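Local coordinates for abhydrolase domain-containing protein (Exiguobacterium antarcticum, PDB 5H3H) that probably hydrolyses carboxylic esters as an esterase of the alpha/beta hydrolase fold, and holds ethaneperoxoic acid in its pocket, consistent with perhydrolase activity, at residues D77-E80 / V81-L85; A144-E147 / D148-D152; V222-F225 / E226-E229. One frame throughout, in Å; residues are numbered along the deposited sequence.

Interaction 1 of 3, residues D77-E80 / V81-L85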
loop_
_atom_site.group_PDB
_atom_site.type_symbol
_atom_site.label_atom_id
_atom_site.label_comp_id
_atom_site.label_asym_id
_atom_site.label_seq_id
_atom_site.Cartn_x
_atom_site.Cartn_y
_atom_site.Cartn_z
ATOM N N ASP B 77 2.138 -10.370 9.032
ATOM C CA ASP B 77 3.213 -10.733 9.984
ATOM C C ASP B 77 4.498 -10.129 9.547
ATOM O O ASP B 77 5.255 -9.638 10.351
ATOM C CB ASP B 77 3.429 -12.244 10.201
ATOM C CG ASP B 77 2.196 -12.973 10.815
ATOM O OD1 ASP B 77 1.311 -12.332 11.412
ATOM O OD2 ASP B 77 2.093 -14.223 10.685
ATOM N N ILE B 78 4.768 -10.138 8.246
ATOM C CA ILE B 78 6.003 -9.491 7.781
ATOM C C ILE B 78 5.978 -7.968 8.090
ATOM O O ILE B 78 6.993 -7.441 8.488
ATOM C CB ILE B 78 6.278 -9.724 6.305
ATOM C CG1 ILE B 78 6.373 -11.262 6.050
ATOM C CG2 ILE B 78 7.532 -8.982 5.854
ATOM C CD1 ILE B 78 7.180 -12.055 7.050
ATOM N N ASN B 79 4.826 -7.346 7.925
ATOM C CA ASN B 79 4.668 -5.918 8.253
ATOM C C ASN B 79 5.016 -5.685 9.681
ATOM O O ASN B 79 5.799 -4.801 9.978
ATOM C CB ASN B 79 3.267 -5.403 7.954
ATOM C CG ASN B 79 3.103 -3.909 8.287
ATOM O OD1 ASN B 79 3.749 -3.026 7.680
ATOM N ND2 ASN B 79 2.269 -3.627 9.275
ATOM N N GLU B 80 4.525 -6.543 10.571
ATOM C CA GLU B 80 4.923 -6.463 11.956
ATOM C C GLU B 80 6.424 -6.615 12.199
ATOM O O GLU B 80 6.996 -5.867 12.958
ATOM C CB GLU B 80 4.091 -7.414 12.843
ATOM C CG GLU B 80 2.613 -7.099 12.771
ATOM C CD GLU B 80 2.319 -5.666 13.204
ATOM O OE1 GLU B 80 2.951 -5.227 14.222
ATOM O OE2 GLU B 80 1.463 -5.030 12.532
ATOM N N VAL B 81 7.081 -7.546 11.533
ATOM C CA VAL B 81 8.496 -7.723 11.722
ATOM C C VAL B 81 9.236 -6.417 11.425
ATOM O O VAL B 81 10.028 -5.941 12.237
ATOM C CB VAL B 81 9.086 -8.861 10.803
ATOM C CG1 VAL B 81 10.592 -8.788 10.779
ATOM C CG2 VAL B 81 8.628 -10.264 11.266
ATOM N N ILE B 82 8.966 -5.867 10.258
ATOM C CA ILE B 82 9.649 -4.666 9.754
ATOM C C ILE B 82 9.300 -3.440 10.645
ATOM O O ILE B 82 10.213 -2.730 11.059
ATOM C CB ILE B 82 9.298 -4.472 8.259
ATOM C CG1 ILE B 82 10.172 -5.441 7.429
ATOM C CG2 ILE B 82 9.495 -3.048 7.758
ATOM C CD1 ILE B 82 9.737 -5.605 5.993
ATOM N N GLN B 83 8.004 -3.252 10.948
ATOM C CA GLN B 83 7.532 -2.102 11.770
ATOM C C GLN B 83 8.083 -2.163 13.179
ATOM O O GLN B 83 8.677 -1.183 13.643
ATOM C CB GLN B 83 5.996 -2.018 11.810
ATOM C CG GLN B 83 5.417 -1.361 10.578
ATOM C CD GLN B 83 3.962 -0.954 10.733
ATOM O OE1 GLN B 83 3.265 -1.372 11.669
ATOM N NE2 GLN B 83 3.492 -0.128 9.800
ATOM N N GLN B 84 7.958 -3.307 13.850
ATOM C CA GLN B 84 8.518 -3.473 15.247
ATOM C C GLN B 84 10.036 -3.496 15.359
ATOM O O GLN B 84 10.586 -3.102 16.384
ATOM C CB GLN B 84 7.963 -4.722 15.923
ATOM C CG GLN B 84 6.474 -4.590 16.084
ATOM C CD GLN B 84 5.788 -5.830 16.577
ATOM O OE1 GLN B 84 4.689 -6.126 16.112
ATOM N NE2 GLN B 84 6.388 -6.529 17.548
ATOM N N LEU B 85 10.754 -3.966 14.337
ATOM C CA LEU B 85 12.217 -3.858 14.364
ATOM C C LEU B 85 12.666 -2.521 13.724
ATOM O O LEU B 85 13.864 -2.241 13.679
ATOM C CB LEU B 85 12.878 -5.016 13.617
ATOM C CG LEU B 85 12.722 -6.433 14.197
ATOM C CD1 LEU B 85 13.426 -7.397 13.246
ATOM C CD2 LEU B 85 13.315 -6.550 15.598
#
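The carboxamides of Asn79 and Gln83 meet one turn apart on helix 71-85, with their planes turned 59° against each other, neither stacked flat nor edge to edge. The nearest approach is 3.4 Å, from Asn79 ND2 to Gln83 OE1. Asn79 reaches its neighbour because CG stands anti to the backbone N (chi1 -180°), while the Gln83 chain runs extended beyond CG. The carboxylate of Glu80 lies nearby, its plane steeply inclined to the Gln83 amide and its chain bent at chi2. The aliphatic part of Gln84, CB and CG, runs past the Glu80 carbonyl oxygen.

Beneath these polar groups the backbone is regular helix. Val81 N donates to Asp77 O at 3.0 Å and Gln83 N to Asn79 O at 2.9 Å; Ile82 N reaches Ile78 O in the straightest bond of the set, 171° at the hydrogen. Gln84 N completes the series on Glu80 O, 2.9 Å away.

The apolar contact falls between Ile78 CG2 and Ile82 CD1, 4.0 Å apart, a loose touch along a ridge turned to helix 97-109, where Ile78 meets Ile101 and Ile82 meets Tyr105. Asn79, also buried, packs on Tyr105 and His109 of the same helix. Val81 instead packs on Val15 of strand 12-18. Asp77, buried, turns its carboxylate to Arg57 in a salt bridge that lies outside this turn.

The chemistry therefore differs from one helix face to another. The isoleucines, the valine and the polar Asn79 fill the layer between helix and neighbours, the buried Asp77 charge is balanced by Arg57, and the glutamines lie exposed to solvent; the four backbone bonds are the sure polar links across this turn.

Interaction 2 of 3, residues A144-E147 / D148-D152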
loop_
_atom_site.group_PDB
_atom_site.type_symbol
_atom_site.label_atom_id
_atom_site.label_comp_id
_atom_site.label_asym_id
_atom_site.label_seq_id
_atom_site.Cartn_x
_atom_site.Cartn_y
_atom_site.Cartn_z
ATOM N N ALA B 144 -3.185 -33.730 -3.078
ATOM C CA ALA B 144 -2.426 -34.969 -2.897
ATOM C C ALA B 144 -1.318 -34.830 -1.845
ATOM O O ALA B 144 -1.166 -35.711 -1.003
ATOM C CB ALA B 144 -1.824 -35.455 -4.213
ATOM N N LEU B 145 -0.550 -33.733 -1.889
ATOM C CA LEU B 145 0.427 -33.461 -0.843
ATOM C C LEU B 145 -0.171 -33.265 0.540
ATOM O O LEU B 145 0.383 -33.748 1.560
ATOM C CB LEU B 145 1.263 -32.228 -1.188
ATOM C CG LEU B 145 2.339 -32.359 -2.239
ATOM C CD1 LEU B 145 3.004 -31.016 -2.434
ATOM C CD2 LEU B 145 3.368 -33.405 -1.912
ATOM N N ILE B 146 -1.279 -32.539 0.592
ATOM C CA ILE B 146 -1.977 -32.314 1.845
ATOM C C ILE B 146 -2.470 -33.649 2.461
ATOM O O ILE B 146 -2.300 -33.901 3.662
ATOM C CB ILE B 146 -3.117 -31.335 1.643
ATOM C CG1 ILE B 146 -2.567 -29.921 1.307
ATOM C CG2 ILE B 146 -4.002 -31.255 2.874
ATOM C CD1 ILE B 146 -3.556 -29.101 0.523
ATOM N N GLU B 147 -2.976 -34.512 1.604
ATOM C CA GLU B 147 -3.507 -35.825 2.012
ATOM C C GLU B 147 -2.393 -36.650 2.586
ATOM O O GLU B 147 -2.569 -37.228 3.644
ATOM C CB GLU B 147 -4.190 -36.563 0.843
ATOM C CG GLU B 147 -3.542 -37.863 0.294
ATOM C CD GLU B 147 -3.782 -37.999 -1.190
ATOM O OE1 GLU B 147 -2.778 -38.193 -1.906
ATOM O OE2 GLU B 147 -4.960 -37.858 -1.638
ATOM N N ASP B 148 -1.255 -36.651 1.890
ATOM C CA ASP B 148 -0.030 -37.334 2.333
ATOM C C ASP B 148 0.497 -36.767 3.675
ATOM O O ASP B 148 0.859 -37.546 4.556
ATOM C CB ASP B 148 1.029 -37.265 1.246
ATOM C CG ASP B 148 0.707 -38.171 0.051
ATOM O OD1 ASP B 148 -0.205 -39.026 0.200
ATOM O OD2 ASP B 148 1.355 -38.016 -1.018
ATOM N N THR B 149 0.519 -35.440 3.847
ATOM C CA THR B 149 0.940 -34.911 5.170
ATOM C C THR B 149 0.045 -35.324 6.332
ATOM O O THR B 149 0.531 -35.522 7.497
ATOM C CB THR B 149 1.484 -33.402 5.193
ATOM O OG1 THR B 149 1.037 -32.628 6.346
ATOM C CG2 THR B 149 1.425 -32.690 3.938
ATOM N N LYS B 150 -1.246 -35.552 6.051
ATOM C CA LYS B 150 -2.180 -36.014 7.082
ATOM C C LYS B 150 -2.046 -37.507 7.504
ATOM O O LYS B 150 -2.636 -37.916 8.461
ATOM C CB LYS B 150 -3.631 -35.654 6.745
ATOM C CG LYS B 150 -4.033 -34.277 7.198
ATOM C CD LYS B 150 -4.687 -33.429 6.105
ATOM C CE LYS B 150 -6.019 -33.920 5.602
ATOM N NZ LYS B 150 -6.963 -32.783 5.284
ATOM N N GLN B 151 -1.180 -38.242 6.826
ATOM C CA GLN B 151 -0.946 -39.678 7.019
ATOM C C GLN B 151 0.469 -40.064 7.361
ATOM O O GLN B 151 0.655 -41.004 8.113
ATOM C CB GLN B 151 -1.273 -40.351 5.718
ATOM C CG GLN B 151 -2.752 -40.229 5.413
ATOM C CD GLN B 151 -3.073 -40.989 4.166
ATOM O OE1 GLN B 151 -2.677 -40.591 3.060
ATOM N NE2 GLN B 151 -3.729 -42.125 4.338
ATOM N N ASP B 152 1.462 -39.348 6.798
ATOM C CA ASP B 152 2.891 -39.705 6.951
ATOM C C ASP B 152 3.650 -38.464 6.469
ATOM O O ASP B 152 4.081 -38.421 5.333
ATOM C CB ASP B 152 3.200 -40.919 6.019
ATOM C CG ASP B 152 4.053 -41.999 6.658
ATOM O OD1 ASP B 152 3.502 -42.728 7.532
ATOM O OD2 ASP B 152 5.229 -42.217 6.231
#
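Ile146 and Lys150 lie side by side toward the C-terminal end of helix 139-149, part of the cap region above the alpha/beta hydrolase core. Asp148 N donates to Ala144 O at 3.0 Å with an angle of 163° at the hydrogen. Thr149 N donates likewise to Leu145 O, although the position of that oxygen is less certain. Lys150 N serves two acceptors: Ile146 O at 3.1 Å, and Glu147 O through a weak bond.

Beyond it, Asp148 O takes both Gln151 N at 3.1 Å and Asp152 N at 2.9 Å, which accounts for the amides of Gln151 and Asp152. Asp152 stands at the N-cap position of helix 153-164 without a capping bond from its side chain, but its OD2 is hydrogen-bonded to Ser155 OG.

The side chains of Glu147 and Asp148 lie side by side, like charges 3.4 Å apart between Glu147 OE1 and Asp148 OD1, which would probably disfavour this pairing. Ile146 and Thr149 face helix 186-198. Along that side Ile146 CG2 touches Lys150 CD at 4.0 Å.

Interaction 3 of 3, residues V222-F225 / E226-E229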
loop_
_atom_site.group_PDB
_atom_site.type_symbol
_atom_site.label_atom_id
_atom_site.label_comp_id
_atom_site.label_asym_id
_atom_site.label_seq_id
_atom_site.Cartn_x
_atom_site.Cartn_y
_atom_site.Cartn_z
ATOM N N VAL B 222 9.339 -27.915 -8.859
ATOM C CA VAL B 222 8.386 -27.484 -7.849
ATOM C C VAL B 222 7.584 -26.232 -8.310
ATOM O O VAL B 222 6.345 -26.244 -8.289
ATOM C CB VAL B 222 9.149 -27.196 -6.543
ATOM C CG1 VAL B 222 8.207 -26.632 -5.503
ATOM C CG2 VAL B 222 9.797 -28.484 -6.017
ATOM N N CYS B 223 8.343 -25.166 -8.626
ATOM C CA CYS B 223 7.906 -23.975 -9.288
ATOM C C CYS B 223 8.560 -23.937 -10.673
ATOM O O CYS B 223 9.725 -23.604 -10.838
ATOM C CB CYS B 223 8.317 -22.725 -8.511
ATOM S SG CYS B 223 7.497 -22.602 -6.933
ATOM N N PRO B 224 7.793 -24.252 -11.698
ATOM C CA PRO B 224 8.405 -24.339 -12.992
ATOM C C PRO B 224 8.961 -22.992 -13.497
ATOM O O PRO B 224 8.417 -21.856 -13.220
ATOM C CB PRO B 224 7.278 -24.857 -13.914
ATOM C CG PRO B 224 6.076 -25.029 -13.091
ATOM C CD PRO B 224 6.372 -24.642 -11.666
ATOM N N PHE B 225 10.031 -23.111 -14.241
ATOM C CA PHE B 225 10.682 -21.932 -14.776
ATOM C C PHE B 225 9.745 -20.944 -15.477
ATOM O O PHE B 225 10.005 -19.706 -15.418
ATOM C CB PHE B 225 11.799 -22.326 -15.696
ATOM C CG PHE B 225 12.587 -21.157 -16.171
ATOM C CD1 PHE B 225 13.538 -20.570 -15.343
ATOM C CD2 PHE B 225 12.373 -20.616 -17.446
ATOM C CE1 PHE B 225 14.266 -19.459 -15.780
ATOM C CE2 PHE B 225 13.124 -19.513 -17.896
ATOM C CZ PHE B 225 14.036 -18.920 -17.047
ATOM N N GLU B 226 8.669 -21.465 -16.116
ATOM C CA GLU B 226 7.641 -20.620 -16.716
ATOM C C GLU B 226 7.075 -19.542 -15.742
ATOM O O GLU B 226 6.751 -18.409 -16.179
ATOM C CB GLU B 226 6.514 -21.435 -17.341
ATOM C CG GLU B 226 6.935 -22.196 -18.597
ATOM C CD GLU B 226 7.339 -23.642 -18.362
ATOM O OE1 GLU B 226 7.786 -24.009 -17.244
ATOM O OE2 GLU B 226 7.192 -24.428 -19.325
ATOM N N PHE B 227 6.965 -19.871 -14.452
ATOM C CA PHE B 227 6.563 -18.827 -13.448
ATOM C C PHE B 227 7.497 -17.610 -13.537
ATOM O O PHE B 227 7.046 -16.447 -13.456
ATOM C CB PHE B 227 6.684 -19.345 -12.022
ATOM C CG PHE B 227 5.630 -20.348 -11.570
ATOM C CD1 PHE B 227 4.719 -20.946 -12.430
ATOM C CD2 PHE B 227 5.638 -20.753 -10.234
ATOM C CE1 PHE B 227 3.813 -21.890 -11.961
ATOM C CE2 PHE B 227 4.718 -21.698 -9.746
ATOM C CZ PHE B 227 3.804 -22.274 -10.623
ATOM N N ALA B 228 8.802 -17.861 -13.705
ATOM C CA ALA B 228 9.792 -16.782 -13.786
ATOM C C ALA B 228 9.582 -15.899 -15.002
ATOM O O ALA B 228 9.657 -14.700 -14.916
ATOM C CB ALA B 228 11.218 -17.321 -13.787
ATOM N N GLU B 229 9.325 -16.516 -16.152
ATOM C CA GLU B 229 8.977 -15.756 -17.352
ATOM C C GLU B 229 7.770 -14.852 -17.124
ATOM O O GLU B 229 7.745 -13.707 -17.545
ATOM C CB GLU B 229 8.782 -16.726 -18.534
ATOM C CG GLU B 229 10.124 -17.263 -19.029
ATOM C CD GLU B 229 10.057 -18.413 -20.049
ATOM O OE1 GLU B 229 8.989 -19.041 -20.220
ATOM O OE2 GLU B 229 11.106 -18.707 -20.658
#
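Pro224 O receives the shortest sound polar bond here, from Phe227 N at 2.8 Å. The donor stands above the carbonyl plane, 38° out of it, and the bond bends to 142° at the hydrogen, as suits the tight start of a helix. One residue on, Phe225 O is approached by two amides, Ala228 N and Glu229 N, both through weak bonds; the latter spans 3.3 Å and is the first link of the i to i+4 kind in this turn.

The same turn folds the Phe227 ring back under the proline. Pro224 CD sits over one ring face, 3.8 Å from the centroid and 16° off the normal, a CH-pi contact displaced somewhat toward the rim. Phe227 gets there because CG lies beside its own backbone N, which carries the ring toward the preceding residues. Cys223 CB meets Phe227 CD2 at 3.7 Å, and Cys223 SG makes an oblique sulfur-aromatic contact at 5.2 Å from the centroid.

Phe225 is turned the other way. Over one face of its ring lies the Ala228 methyl, while Glu229 OE2 comes up to the edge, near the ring plane, 3.5 Å from Phe225 CE2. That carboxylate oxygen meets the rim, where ring hydrogens carry slight positive charge, an arrangement that is probably weakly favourable.

In the fold, this loop follows strand 211-217 and leads into helix 225-234. Asp220, the probable acid of the Ser-His-Asp triad, accepts from Val222 N and Cys223 N through OD1. The Cys223 side chain touches Ser96 and Phe127, Val222 packs on His248 and on Phe160 and Ile163 of helix 153-164, and Ala228 rests on Ile214 and His216 of strand 211-217.

The three contacts follow one another along the chain, and none touches another. Interaction 3 lies nearest the pocket: the Cys223 side chain is about 5 Å from the bound ethaneperoxoic acid and touches Ser96, the probable nucleophile. Interaction 2 approaches the same ligand from the cap, with the Leu145 side chain about 7 Å away, and its nearest atoms are about 7 Å from those of interaction 3. Interaction 1 is remote, the Ile78 side chain being about 14 Å from the ligand; it lies across the chain's centre from interaction 3, their centres 29 Å apart, and 32 Å from interaction 2, centre to centre.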